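Local coordinates for protein homoserine kinase (Cytophaga hutchinsonii, PDB 4P52) that probably phosphorylates the hydroxyl group of L-homoserine with ATP, a step on the route to threonine, as a GHMP-family kinase, at residues A[54-59]-A[104-109]. Sequence-based numbering, arbitrary orientation.
Sequences DEVLLR and IEIELT
Leu-58 and Ile-106 pack side by side on one face of two antiparallel strands, 54-59 and 104-109, neighbours in the mixed beta sheet of the GHMP-kinase N-terminal domain. Six backbone hydrogen bonds join Glu-55, Leu-57 and Arg-59 to Thr-109, Glu-107 and Glu-105; in the central pair, Leu-57 N to Glu-107 O measures 2.9 Å. The face bearing Val-56, Leu-58, Ile-106 and Leu-108 is buried beneath helices 86-98 and 120-135. There Leu-58, its CG anti to the carbonyl carbon (chi1 -57°), sets CD2 3.6 Å from Ile-106 CG1, while Val-56 CG2 meets Leu-108 CD1 at 3.9 Å. The reverse face is polar and looser, with Leu-57, Arg-59, Glu-105 and Glu-107 all partly exposed. Glu-105 forms a salt bridge with Arg-67 on the adjacent strand 66-72, whereas Glu-107 pairs diagonally with Arg-59. Leu-57 CD2 sits 3.6 Å above the plane of the Arg-59 guanidinium, offset toward its rim. A methionine in place of Arg-59 would probably leave the Glu-107 carboxylate without this cationic mate and freer to turn. Arg-59 NE reaches Glu-107 OE2 at 3.0 Å, the oxygen lying near the guanidinium plane but NE standing above that of the carboxylate.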
loop_
_atom_site.group_PDB
_atom_site.type_symbol
_atom_site.label_atom_id
_atom_site.label_comp_id
_atom_site.label_asym_id
_atom_site.label_seq_id
_atom_site.Cartn_x
_atom_site.Cartn_y
_atom_site.Cartn_z
ATOM N N ASP A 54 -10.317 14.947 23.658
ATOM C CA ASP A 54 -11.381 15.012 24.629
ATOM C C ASP A 54 -10.942 14.511 25.984
ATOM O O ASP A 54 -9.985 13.762 26.084
ATOM C CB ASP A 54 -12.550 14.201 24.129
ATOM C CG ASP A 54 -13.358 14.957 23.107
ATOM O OD1 ASP A 54 -13.313 16.207 23.146
ATOM O OD2 ASP A 54 -14.023 14.321 22.262
ATOM N N GLU A 55 -11.653 14.919 27.027
ATOM C CA GLU A 55 -11.380 14.449 28.383
ATOM C C GLU A 55 -12.576 13.718 28.966
ATOM O O GLU A 55 -13.720 14.164 28.815
ATOM C CB GLU A 55 -10.989 15.618 29.280
ATOM C CG GLU A 55 -9.694 16.292 28.869
ATOM C CD GLU A 55 -9.355 17.515 29.703
ATOM O OE1 GLU A 55 -10.202 17.973 30.522
ATOM O OE2 GLU A 55 -8.215 18.023 29.543
ATOM N N VAL A 56 -12.312 12.599 29.635
ATOM C CA VAL A 56 -13.355 11.870 30.345
ATOM C C VAL A 56 -12.965 11.691 31.800
ATOM O O VAL A 56 -11.845 11.289 32.097
ATOM C CB VAL A 56 -13.628 10.503 29.700
ATOM C CG1 VAL A 56 -14.622 9.685 30.511
ATOM C CG2 VAL A 56 -14.199 10.717 28.307
ATOM N N LEU A 57 -13.887 12.021 32.702
ATOM C CA LEU A 57 -13.690 11.786 34.121
ATOM C C LEU A 57 -14.670 10.702 34.561
ATOM O O LEU A 57 -15.851 10.786 34.227
ATOM C CB LEU A 57 -13.905 13.082 34.905
ATOM C CG LEU A 57 -13.608 13.034 36.421
ATOM C CD1 LEU A 57 -13.117 14.376 36.975
ATOM C CD2 LEU A 57 -14.839 12.566 37.176
ATOM N N LEU A 58 -14.197 9.685 35.278
ATOM C CA LEU A 58 -15.069 8.636 35.791
ATOM C C LEU A 58 -14.963 8.621 37.289
ATOM O O LEU A 58 -13.849 8.722 37.790
ATOM C CB LEU A 58 -14.619 7.270 35.294
ATOM C CG LEU A 58 -14.523 7.038 33.790
ATOM C CD1 LEU A 58 -14.375 5.549 33.574
ATOM C CD2 LEU A 58 -15.745 7.545 33.043
ATOM N N ARG A 59 -16.083 8.490 38.004
ATOM C CA ARG A 59 -16.035 8.230 39.447
ATOM C C ARG A 59 -16.759 6.941 39.751
ATOM O O ARG A 59 -17.720 6.586 39.069
ATOM C CB ARG A 59 -16.692 9.334 40.291
ATOM C CG ARG A 59 -16.546 10.735 39.762
ATOM C CD ARG A 59 -17.294 11.760 40.614
ATOM N NE ARG A 59 -16.919 13.121 40.189
ATOM C CZ ARG A 59 -15.783 13.765 40.546
ATOM N NH1 ARG A 59 -14.862 13.215 41.358
ATOM N NH2 ARG A 59 -15.557 14.994 40.090
ATOM N N ILE A 104 -20.846 3.674 37.853
ATOM C CA ILE A 104 -19.901 4.604 37.279
ATOM C C ILE A 104 -20.631 5.870 36.874
ATOM O O ILE A 104 -21.643 5.792 36.170
ATOM C CB ILE A 104 -19.251 4.031 35.997
ATOM C CG1 ILE A 104 -18.362 2.822 36.285
ATOM C CG2 ILE A 104 -18.454 5.094 35.273
ATOM C CD1 ILE A 104 -17.173 3.076 37.197
ATOM N N GLU A 105 -20.128 7.028 37.310
ATOM C CA GLU A 105 -20.578 8.312 36.771
ATOM C C GLU A 105 -19.542 8.844 35.818
ATOM O O GLU A 105 -18.342 8.763 36.092
ATOM C CB GLU A 105 -20.779 9.334 37.865
ATOM C CG GLU A 105 -21.832 8.963 38.888
ATOM C CD GLU A 105 -21.900 9.952 40.049
ATOM O OE1 GLU A 105 -20.911 10.701 40.285
ATOM O OE2 GLU A 105 -22.949 9.977 40.733
ATOM N N ILE A 106 -20.006 9.418 34.716
ATOM C CA ILE A 106 -19.145 9.951 33.683
ATOM C C ILE A 106 -19.381 11.435 33.566
ATOM O O ILE A 106 -20.511 11.859 33.460
ATOM C CB ILE A 106 -19.478 9.302 32.316
ATOM C CG1 ILE A 106 -19.313 7.781 32.400
ATOM C CG2 ILE A 106 -18.660 9.922 31.175
ATOM C CD1 ILE A 106 -20.067 7.019 31.342
ATOM N N GLU A 107 -18.316 12.223 33.594
ATOM C CA GLU A 107 -18.358 13.619 33.207
ATOM C C GLU A 107 -17.519 13.699 31.942
ATOM O O GLU A 107 -16.362 13.298 31.937
ATOM C CB GLU A 107 -17.774 14.514 34.297
ATOM C CG GLU A 107 -18.613 14.579 35.564
ATOM C CD GLU A 107 -17.837 15.008 36.814
ATOM O OE1 GLU A 107 -16.796 15.694 36.678
ATOM O OE2 GLU A 107 -18.262 14.656 37.950
ATOM N N LEU A 108 -18.102 14.196 30.857
ATOM C CA LEU A 108 -17.383 14.276 29.589
ATOM C C LEU A 108 -17.114 15.714 29.191
ATOM O O LEU A 108 -18.025 16.521 29.160
ATOM C CB LEU A 108 -18.165 13.543 28.496
ATOM C CG LEU A 108 -17.810 13.848 27.030
ATOM C CD1 LEU A 108 -16.362 13.522 26.651
ATOM C CD2 LEU A 108 -18.766 13.108 26.102
ATOM N N THR A 109 -15.867 16.027 28.867
ATOM C CA THR A 109 -15.502 17.363 28.412
ATOM C C THR A 109 -14.974 17.333 26.991
ATOM O O THR A 109 -13.883 16.831 26.739
ATOM C CB THR A 109 -14.387 17.971 29.278
ATOM O OG1 THR A 109 -14.674 17.768 30.669
ATOM C CG2 THR A 109 -14.232 19.449 28.988
#